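Local structure of mannuronan C5-epimerase (Pseudomonas syringae pv. tomato, 4NK6) at residues Leu353-Arg358 against Leu377-Ala382; Ala26-Pro31 against Val331-Ile336; Tyr246-Tyr251 against Ile271-Arg276. The protein converts beta-D-mannuronate to alpha-L-guluronate within the alginate polymer and, in a periplasmic complex, shields the new chain from degradation on its way to the outer-membrane secretin. All coordinates share one frame; numbering follows the deposited sequence.

Contact 1: Leu353-Arg358 against Leu377-Ala382; sequences LLWGNR and LYENVA
At one turn of the right-handed parallel beta-helix, Asn-357 and Asn-380 hold equivalent places in successive coils, an asparagine stack of the kind known from this fold. Their side chains lie alongside each other and point the same way, with amide planes only 4° apart. Asn-380 OD1 takes two donors from the coil before: Asn-357 ND2 at 2.9 Å, within the carbonyl plane, and Asn-357 N at 3.0 Å. Asn-380 ND2 reaches back to Leu-354 O (2.9 Å) from well above that carbonyl's plane. The same Leu-354 O accepts Tyr-378 N nearly straight along its axis, at 2.8 Å. Gly-356 N to Tyr-378 O and Val-381 N to Asn-357 O continue the parallel pairing. On the outer side, the indole of Trp-355 takes Tyr-378 CB against one face, CE3 to CB being 3.3 Å; the two rings are near parallel but slid apart, so they barely overlap. On the inner side, Leu-354 CD2 meets Leu-377 CD2 at 3.6 Å. Asn-357 OD1 accepts from Asn-334 ND2, continuing the stack by one coil, and Asn-357 ND2 also donates to Val-331 O. Each buried amide thus satisfies backbone and side-chain groups of its neighbours, fixing the turn where the strands stop pairing regularly.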
# COMPACT_ATOMS: atom_id res chain seq x y z
N LEU A 353 -7.74 6.76 17.51
CA LEU A 353 -9.12 7.23 17.51
C LEU A 353 -9.90 6.59 16.37
O LEU A 353 -9.49 6.66 15.21
CB LEU A 353 -9.16 8.76 17.39
CG LEU A 353 -10.53 9.42 17.19
CD1 LEU A 353 -11.47 9.16 18.38
CD2 LEU A 353 -10.41 10.93 16.91
N LEU A 354 -11.02 5.96 16.70
CA LEU A 354 -11.97 5.47 15.70
C LEU A 354 -13.23 6.33 15.82
O LEU A 354 -13.93 6.28 16.83
CB LEU A 354 -12.30 3.99 15.93
CG LEU A 354 -11.35 2.93 15.35
CD1 LEU A 354 -9.90 3.15 15.78
CD2 LEU A 354 -11.80 1.52 15.71
N TRP A 355 -13.50 7.13 14.79
CA TRP A 355 -14.62 8.08 14.81
C TRP A 355 -15.61 7.89 13.67
O TRP A 355 -15.25 8.04 12.50
CB TRP A 355 -14.11 9.52 14.74
CG TRP A 355 -15.21 10.53 14.97
CD1 TRP A 355 -16.25 10.82 14.13
CD2 TRP A 355 -15.38 11.37 16.12
NE1 TRP A 355 -17.06 11.79 14.68
CE2 TRP A 355 -16.54 12.14 15.90
CE3 TRP A 355 -14.66 11.56 17.30
CZ2 TRP A 355 -17.00 13.08 16.83
CZ3 TRP A 355 -15.11 12.49 18.22
CH2 TRP A 355 -16.27 13.24 17.98
N GLY A 356 -16.86 7.59 14.01
CA GLY A 356 -17.95 7.64 13.05
C GLY A 356 -17.88 6.64 11.91
O GLY A 356 -18.39 6.89 10.82
N ASN A 357 -17.25 5.49 12.16
CA ASN A 357 -17.20 4.43 11.17
C ASN A 357 -18.50 3.65 11.18
O ASN A 357 -19.11 3.47 12.22
CB ASN A 357 -16.06 3.47 11.46
CG ASN A 357 -14.72 4.15 11.42
OD1 ASN A 357 -14.20 4.43 10.35
ND2 ASN A 357 -14.16 4.43 12.59
N ARG A 358 -18.91 3.19 10.01
CA ARG A 358 -20.09 2.35 9.90
C ARG A 358 -19.63 0.94 9.57
O ARG A 358 -19.23 0.65 8.44
CB ARG A 358 -21.04 2.92 8.85
CG ARG A 358 -21.70 4.23 9.31
CD ARG A 358 -22.59 4.82 8.23
NE ARG A 358 -21.80 5.45 7.19
CZ ARG A 358 -21.40 6.71 7.23
NH1 ARG A 358 -21.72 7.47 8.27
NH2 ARG A 358 -20.68 7.21 6.24
N LEU A 377 -13.40 5.12 20.94
CA LEU A 377 -14.42 4.71 19.97
C LEU A 377 -15.55 5.72 20.04
O LEU A 377 -16.42 5.63 20.91
CB LEU A 377 -14.92 3.30 20.27
CG LEU A 377 -13.89 2.16 20.28
CD1 LEU A 377 -14.55 0.81 20.49
CD2 LEU A 377 -13.07 2.13 19.00
N TYR A 378 -15.54 6.69 19.13
CA TYR A 378 -16.53 7.76 19.16
C TYR A 378 -17.49 7.68 17.97
O TYR A 378 -17.06 7.60 16.82
CB TYR A 378 -15.85 9.12 19.19
CG TYR A 378 -15.39 9.59 20.56
CD1 TYR A 378 -14.33 8.97 21.21
CD2 TYR A 378 -16.00 10.68 21.19
CE1 TYR A 378 -13.89 9.41 22.47
CE2 TYR A 378 -15.58 11.12 22.44
CZ TYR A 378 -14.52 10.48 23.07
OH TYR A 378 -14.09 10.91 24.32
N GLU A 379 -18.78 7.69 18.28
CA GLU A 379 -19.84 7.76 17.27
C GLU A 379 -19.82 6.63 16.25
O GLU A 379 -20.41 6.76 15.18
CB GLU A 379 -19.81 9.12 16.54
CG GLU A 379 -19.95 10.34 17.45
CD GLU A 379 -21.25 10.35 18.24
OE1 GLU A 379 -22.26 9.83 17.74
OE2 GLU A 379 -21.25 10.87 19.38
N ASN A 380 -19.16 5.52 16.56
CA ASN A 380 -19.17 4.38 15.65
C ASN A 380 -20.50 3.65 15.63
O ASN A 380 -21.19 3.54 16.65
CB ASN A 380 -18.05 3.39 15.97
CG ASN A 380 -16.68 3.99 15.79
OD1 ASN A 380 -16.21 4.16 14.66
ND2 ASN A 380 -16.04 4.34 16.89
N VAL A 381 -20.86 3.16 14.45
CA VAL A 381 -22.04 2.33 14.31
C VAL A 381 -21.58 0.92 13.94
O VAL A 381 -20.93 0.73 12.91
CB VAL A 381 -22.96 2.87 13.22
CG1 VAL A 381 -24.08 1.89 12.95
CG2 VAL A 381 -23.51 4.25 13.61
N ALA A 382 -21.91 -0.05 14.78
CA ALA A 382 -21.59 -1.45 14.51
C ALA A 382 -22.89 -2.24 14.51
O ALA A 382 -23.50 -2.46 15.55
CB ALA A 382 -20.63 -2.01 15.56

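Contact 2: Ala26-Pro31 against Val331-Ile336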
# COMPACT_ATOMS: atom_id res chain seq x y z
N ALA A 26 -14.50 17.14 20.26
CA ALA A 26 -14.98 17.64 18.97
C ALA A 26 -14.60 16.66 17.86
O ALA A 26 -13.66 15.87 18.02
CB ALA A 26 -14.42 19.02 18.68
N LYS A 27 -15.31 16.72 16.74
CA LYS A 27 -15.03 15.80 15.64
C LYS A 27 -13.61 16.05 15.11
O LYS A 27 -13.10 17.16 15.21
CB LYS A 27 -16.09 15.89 14.53
CG LYS A 27 -16.15 17.20 13.76
CD LYS A 27 -17.35 17.20 12.82
CE LYS A 27 -17.40 18.43 11.93
NZ LYS A 27 -16.34 18.42 10.88
N PRO A 28 -12.96 14.99 14.59
CA PRO A 28 -11.57 15.16 14.16
C PRO A 28 -11.42 16.09 12.97
O PRO A 28 -12.31 16.19 12.12
CB PRO A 28 -11.15 13.73 13.77
CG PRO A 28 -12.42 13.01 13.51
CD PRO A 28 -13.41 13.60 14.47
N VAL A 29 -10.28 16.78 12.93
CA VAL A 29 -9.92 17.63 11.80
C VAL A 29 -9.14 16.78 10.81
O VAL A 29 -8.04 16.30 11.10
CB VAL A 29 -9.06 18.82 12.25
CG1 VAL A 29 -8.59 19.62 11.04
CG2 VAL A 29 -9.85 19.70 13.21
N LEU A 30 -9.73 16.56 9.64
CA LEU A 30 -9.14 15.66 8.67
C LEU A 30 -8.47 16.48 7.57
O LEU A 30 -8.95 17.55 7.24
CB LEU A 30 -10.22 14.74 8.09
CG LEU A 30 -10.90 13.83 9.12
CD1 LEU A 30 -12.08 13.12 8.49
CD2 LEU A 30 -9.90 12.83 9.69
N PRO A 31 -7.35 15.97 7.03
CA PRO A 31 -6.61 16.67 5.98
C PRO A 31 -7.51 17.00 4.80
O PRO A 31 -8.38 16.20 4.43
CB PRO A 31 -5.55 15.65 5.55
CG PRO A 31 -5.39 14.76 6.73
CD PRO A 31 -6.73 14.69 7.39
N VAL A 331 -8.97 6.88 12.41
CA VAL A 331 -9.73 6.04 11.51
C VAL A 331 -11.17 6.54 11.54
O VAL A 331 -11.86 6.38 12.55
CB VAL A 331 -9.63 4.57 11.97
CG1 VAL A 331 -10.44 3.66 11.06
CG2 VAL A 331 -8.17 4.13 11.98
N ALA A 332 -11.62 7.18 10.46
CA ALA A 332 -12.88 7.94 10.51
C ALA A 332 -13.80 7.79 9.30
O ALA A 332 -13.35 7.80 8.15
CB ALA A 332 -12.58 9.42 10.76
N TYR A 333 -15.09 7.67 9.56
CA TYR A 333 -16.12 7.71 8.52
C TYR A 333 -15.93 6.68 7.41
O TYR A 333 -16.29 6.92 6.26
CB TYR A 333 -16.20 9.11 7.90
CG TYR A 333 -16.28 10.25 8.90
CD1 TYR A 333 -17.39 10.42 9.72
CD2 TYR A 333 -15.24 11.17 9.00
CE1 TYR A 333 -17.46 11.46 10.62
CE2 TYR A 333 -15.31 12.22 9.91
CZ TYR A 333 -16.42 12.36 10.71
OH TYR A 333 -16.48 13.42 11.60
N ASN A 334 -15.36 5.53 7.75
CA ASN A 334 -15.19 4.47 6.76
C ASN A 334 -16.42 3.58 6.71
O ASN A 334 -17.09 3.37 7.72
CB ASN A 334 -13.95 3.63 7.07
CG ASN A 334 -12.68 4.44 7.03
OD1 ASN A 334 -12.21 4.82 5.96
ND2 ASN A 334 -12.08 4.68 8.20
N GLU A 335 -16.74 3.08 5.52
CA GLU A 335 -17.80 2.09 5.37
C GLU A 335 -17.08 0.76 5.30
O GLU A 335 -16.34 0.50 4.35
CB GLU A 335 -18.59 2.33 4.08
CG GLU A 335 -18.86 3.79 3.76
CD GLU A 335 -20.13 4.32 4.39
OE1 GLU A 335 -20.73 3.62 5.23
OE2 GLU A 335 -20.54 5.45 4.02
N ILE A 336 -17.27 -0.07 6.32
CA ILE A 336 -16.49 -1.30 6.44
C ILE A 336 -17.43 -2.47 6.64
O ILE A 336 -18.02 -2.63 7.70
CB ILE A 336 -15.52 -1.20 7.65
CG1 ILE A 336 -14.60 0.01 7.46
CG2 ILE A 336 -14.71 -2.48 7.78
CD1 ILE A 336 -13.79 0.38 8.71
O HOH W 1 -14.72 15.34 11.08
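Leu-30 and Tyr-333 make the main apolar contact: Leu-30 CD1 lies in the plane of the phenol ring, at its edge, 3.6 Å from Tyr-333 CE2 and 3.7 Å from Tyr-333 CD2. The same methyl reaches Ala-332 CB more loosely, at 4.4 Å. Beyond the ring, the hydroxyl end is flanked by aliphatic carbon. Lys-27 CB stands 3.9 Å from Tyr-333 OH, the two side chains crossing at about a right angle, and Pro-28 CD is 4.2 Å from the same oxygen.

The polar link runs through one water. It is 2.7 Å from Tyr-333 OH and donates to Pro-28 O at 2.8 Å, while Lys-27 NZ adds a long, weak bond to it. The phenol is therefore joined to the extended segment 26-31 by a bridge and not by direct bonding.

This N-terminal segment has no regular secondary structure and runs across the outside of the beta-helix coils. Lys-27 and Pro-28 also touch Trp-355 of strand 353-355, whose ring meets that of Tyr-333, whereas Leu-30 and Pro-31 rest on Phe-308 of strand 306-308, so the segment spans three neighbouring coils.

Contact 3: Tyr246-Tyr251 against Ile271-Arg276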
# COMPACT_ATOMS: atom_id res chain seq x y z
N TYR A 246 0.57 -7.36 -3.30
CA TYR A 246 0.05 -6.30 -2.42
C TYR A 246 -0.34 -5.16 -3.34
O TYR A 246 0.46 -4.75 -4.19
CB TYR A 246 1.09 -5.75 -1.44
CG TYR A 246 1.72 -6.70 -0.43
CD1 TYR A 246 1.34 -8.04 -0.36
CD2 TYR A 246 2.69 -6.25 0.44
CE1 TYR A 246 1.94 -8.91 0.59
CE2 TYR A 246 3.29 -7.09 1.37
CZ TYR A 246 2.92 -8.41 1.44
OH TYR A 246 3.53 -9.20 2.37
N GLY A 247 -1.54 -4.62 -3.17
CA GLY A 247 -1.94 -3.48 -3.97
C GLY A 247 -1.03 -2.28 -3.75
O GLY A 247 -0.68 -1.56 -4.69
N PHE A 248 -0.66 -2.05 -2.49
CA PHE A 248 0.25 -0.96 -2.14
C PHE A 248 1.07 -1.36 -0.93
O PHE A 248 0.56 -1.95 0.01
CB PHE A 248 -0.52 0.33 -1.83
CG PHE A 248 0.35 1.46 -1.28
CD1 PHE A 248 0.58 1.60 0.09
CD2 PHE A 248 0.92 2.39 -2.14
CE1 PHE A 248 1.38 2.62 0.59
CE2 PHE A 248 1.71 3.43 -1.64
CZ PHE A 248 1.94 3.55 -0.27
N TYR A 249 2.36 -1.02 -0.95
CA TYR A 249 3.22 -1.28 0.20
C TYR A 249 4.13 -0.08 0.40
O TYR A 249 4.56 0.55 -0.57
CB TYR A 249 4.08 -2.53 -0.06
CG TYR A 249 5.20 -2.75 0.95
CD1 TYR A 249 4.96 -3.43 2.14
CD2 TYR A 249 6.48 -2.27 0.71
CE1 TYR A 249 5.98 -3.63 3.07
CE2 TYR A 249 7.50 -2.47 1.64
CZ TYR A 249 7.24 -3.15 2.81
OH TYR A 249 8.25 -3.35 3.73
N CYS A 250 4.44 0.22 1.65
CA CYS A 250 5.51 1.18 1.91
C CYS A 250 6.32 0.86 3.18
O CYS A 250 5.88 0.11 4.05
CB CYS A 250 5.01 2.63 1.91
SG CYS A 250 3.91 3.08 3.27
N TYR A 251 7.51 1.44 3.25
CA TYR A 251 8.46 1.21 4.33
C TYR A 251 9.16 2.52 4.61
O TYR A 251 9.74 3.12 3.70
CB TYR A 251 9.48 0.15 3.88
CG TYR A 251 10.72 0.01 4.77
CD1 TYR A 251 11.86 0.77 4.54
CD2 TYR A 251 10.75 -0.92 5.80
CE1 TYR A 251 12.99 0.64 5.33
CE2 TYR A 251 11.88 -1.06 6.61
CZ TYR A 251 13.00 -0.28 6.36
OH TYR A 251 14.12 -0.41 7.15
N ILE A 271 -4.14 -2.46 0.68
CA ILE A 271 -3.24 -1.36 1.00
C ILE A 271 -2.50 -1.71 2.29
O ILE A 271 -3.13 -1.91 3.32
CB ILE A 271 -4.04 -0.04 1.22
CG1 ILE A 271 -4.99 0.23 0.04
CG2 ILE A 271 -3.11 1.15 1.40
CD1 ILE A 271 -5.80 1.54 0.18
N ASP A 272 -1.17 -1.78 2.23
CA ASP A 272 -0.37 -2.33 3.33
C ASP A 272 0.84 -1.46 3.72
O ASP A 272 1.99 -1.87 3.53
CB ASP A 272 0.09 -3.76 2.93
CG ASP A 272 1.03 -4.41 3.96
OD1 ASP A 272 0.81 -4.29 5.18
OD2 ASP A 272 2.01 -5.04 3.52
N PRO A 273 0.58 -0.25 4.25
CA PRO A 273 1.70 0.59 4.71
C PRO A 273 2.42 -0.05 5.90
O PRO A 273 1.76 -0.67 6.73
CB PRO A 273 1.00 1.87 5.17
CG PRO A 273 -0.31 1.89 4.44
CD PRO A 273 -0.71 0.44 4.42
N HIS A 274 3.73 0.13 6.01
CA HIS A 274 4.52 -0.64 6.97
C HIS A 274 5.66 0.16 7.57
O HIS A 274 6.09 1.18 7.02
CB HIS A 274 5.14 -1.87 6.27
CG HIS A 274 4.69 -3.19 6.81
ND1 HIS A 274 5.36 -3.84 7.82
CD2 HIS A 274 3.65 -3.99 6.47
CE1 HIS A 274 4.75 -4.98 8.09
NE2 HIS A 274 3.71 -5.10 7.28
N ASP A 275 6.14 -0.34 8.71
CA ASP A 275 7.48 -0.03 9.21
C ASP A 275 7.82 1.45 9.34
O ASP A 275 8.61 1.98 8.55
CB ASP A 275 8.54 -0.73 8.35
CG ASP A 275 8.58 -2.24 8.56
OD1 ASP A 275 7.67 -2.79 9.22
OD2 ASP A 275 9.51 -2.88 8.06
N ARG A 276 7.24 2.09 10.34
CA ARG A 276 7.61 3.46 10.71
C ARG A 276 7.30 4.48 9.61
O ARG A 276 7.95 5.50 9.51
CB ARG A 276 9.08 3.52 11.17
CG ARG A 276 9.39 2.56 12.34
CD ARG A 276 10.90 2.33 12.55
NE ARG A 276 11.54 1.70 11.39
CZ ARG A 276 11.43 0.40 11.09
NH1 ARG A 276 12.04 -0.09 10.02
NH2 ARG A 276 10.72 -0.41 11.86
O HOH W 2 8.08 -4.58 5.95
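Tyr-249 lays one side of its ring, CD1 and CE1, against Asp-272 and His-274 of the next beta-helix coil, on the face that also carries Tyr-251. Tyr-249 CE1 lies 3.7 Å from His-274 CB, while Asp-272 OD2 comes to the ring edge near CD1, in the ring plane. That oxygen also meets the ring of Tyr-246, 3.2 Å from Tyr-246 CE2, so one oxygen touches both phenols, in the ring plane of Tyr-249 and obliquely at Tyr-246; it is buried and has no hydrogen-bonding partner in the model. Further along, Asp-275 OD2 abuts the edge of Tyr-251, 3.2 Å from Tyr-251 CD2, and Arg-276 NH1 lies 3.5 Å from Tyr-251 CE2, its guanidinium standing almost perpendicular to the ring and salt-bridged to Glu-252.

The opposite face is apolar and turned into the coil. Phe-248 CD1 meets Ile-271 CG2 at 3.9 Å, while Pro-273 CG lies at the edge of the Phe-248 ring. Cys-250 SG presses on Pro-273, 3.6 Å from Pro-273 CA. The strands run parallel, joined by Asp-272 N to Phe-248 O at 2.8 Å.

His-274, inferred to be the proton acceptor of the epimerase, departs from the usual staggered positions (chi1 -118°). Its ND1 donates to Asp-275 OD1 at 2.9 Å, almost straight at 176° and in the plane of the imidazole, though it comes from above the carboxylate plane. Arg-300 salt-bridges the same oxygen. A water close to Tyr-249 OH bonds weakly to Asp-275 OD2. The carboxylate thus fixes the rotation of the imidazole and is itself positioned by Arg-300, a second-shell arrangement that would hold the presumed base in a set orientation on the outer face of the coil.

Overall arrangement
From the N terminus, segment 26-31 is laid along the outside of the beta-helix and waits some 300 residues for its partner, 331-336, so contact 2 closes a very long loop. Contact 3 is nested inside it, joining consecutive coils near the middle of the chain, where the inferred catalytic histidine lies. Contact 1 opens only after contact 2 has closed and joins two later coils. Contacts 1 and 2 touch, their centres about 8 Å apart: Arg-358 salt-bridges Glu-335, and strands 330-337 and 353-355 are neighbours. Contact 3 stands apart, its centre about 24 Å from that of contact 1 and 21 Å from that of contact 2. No two of the loops cross.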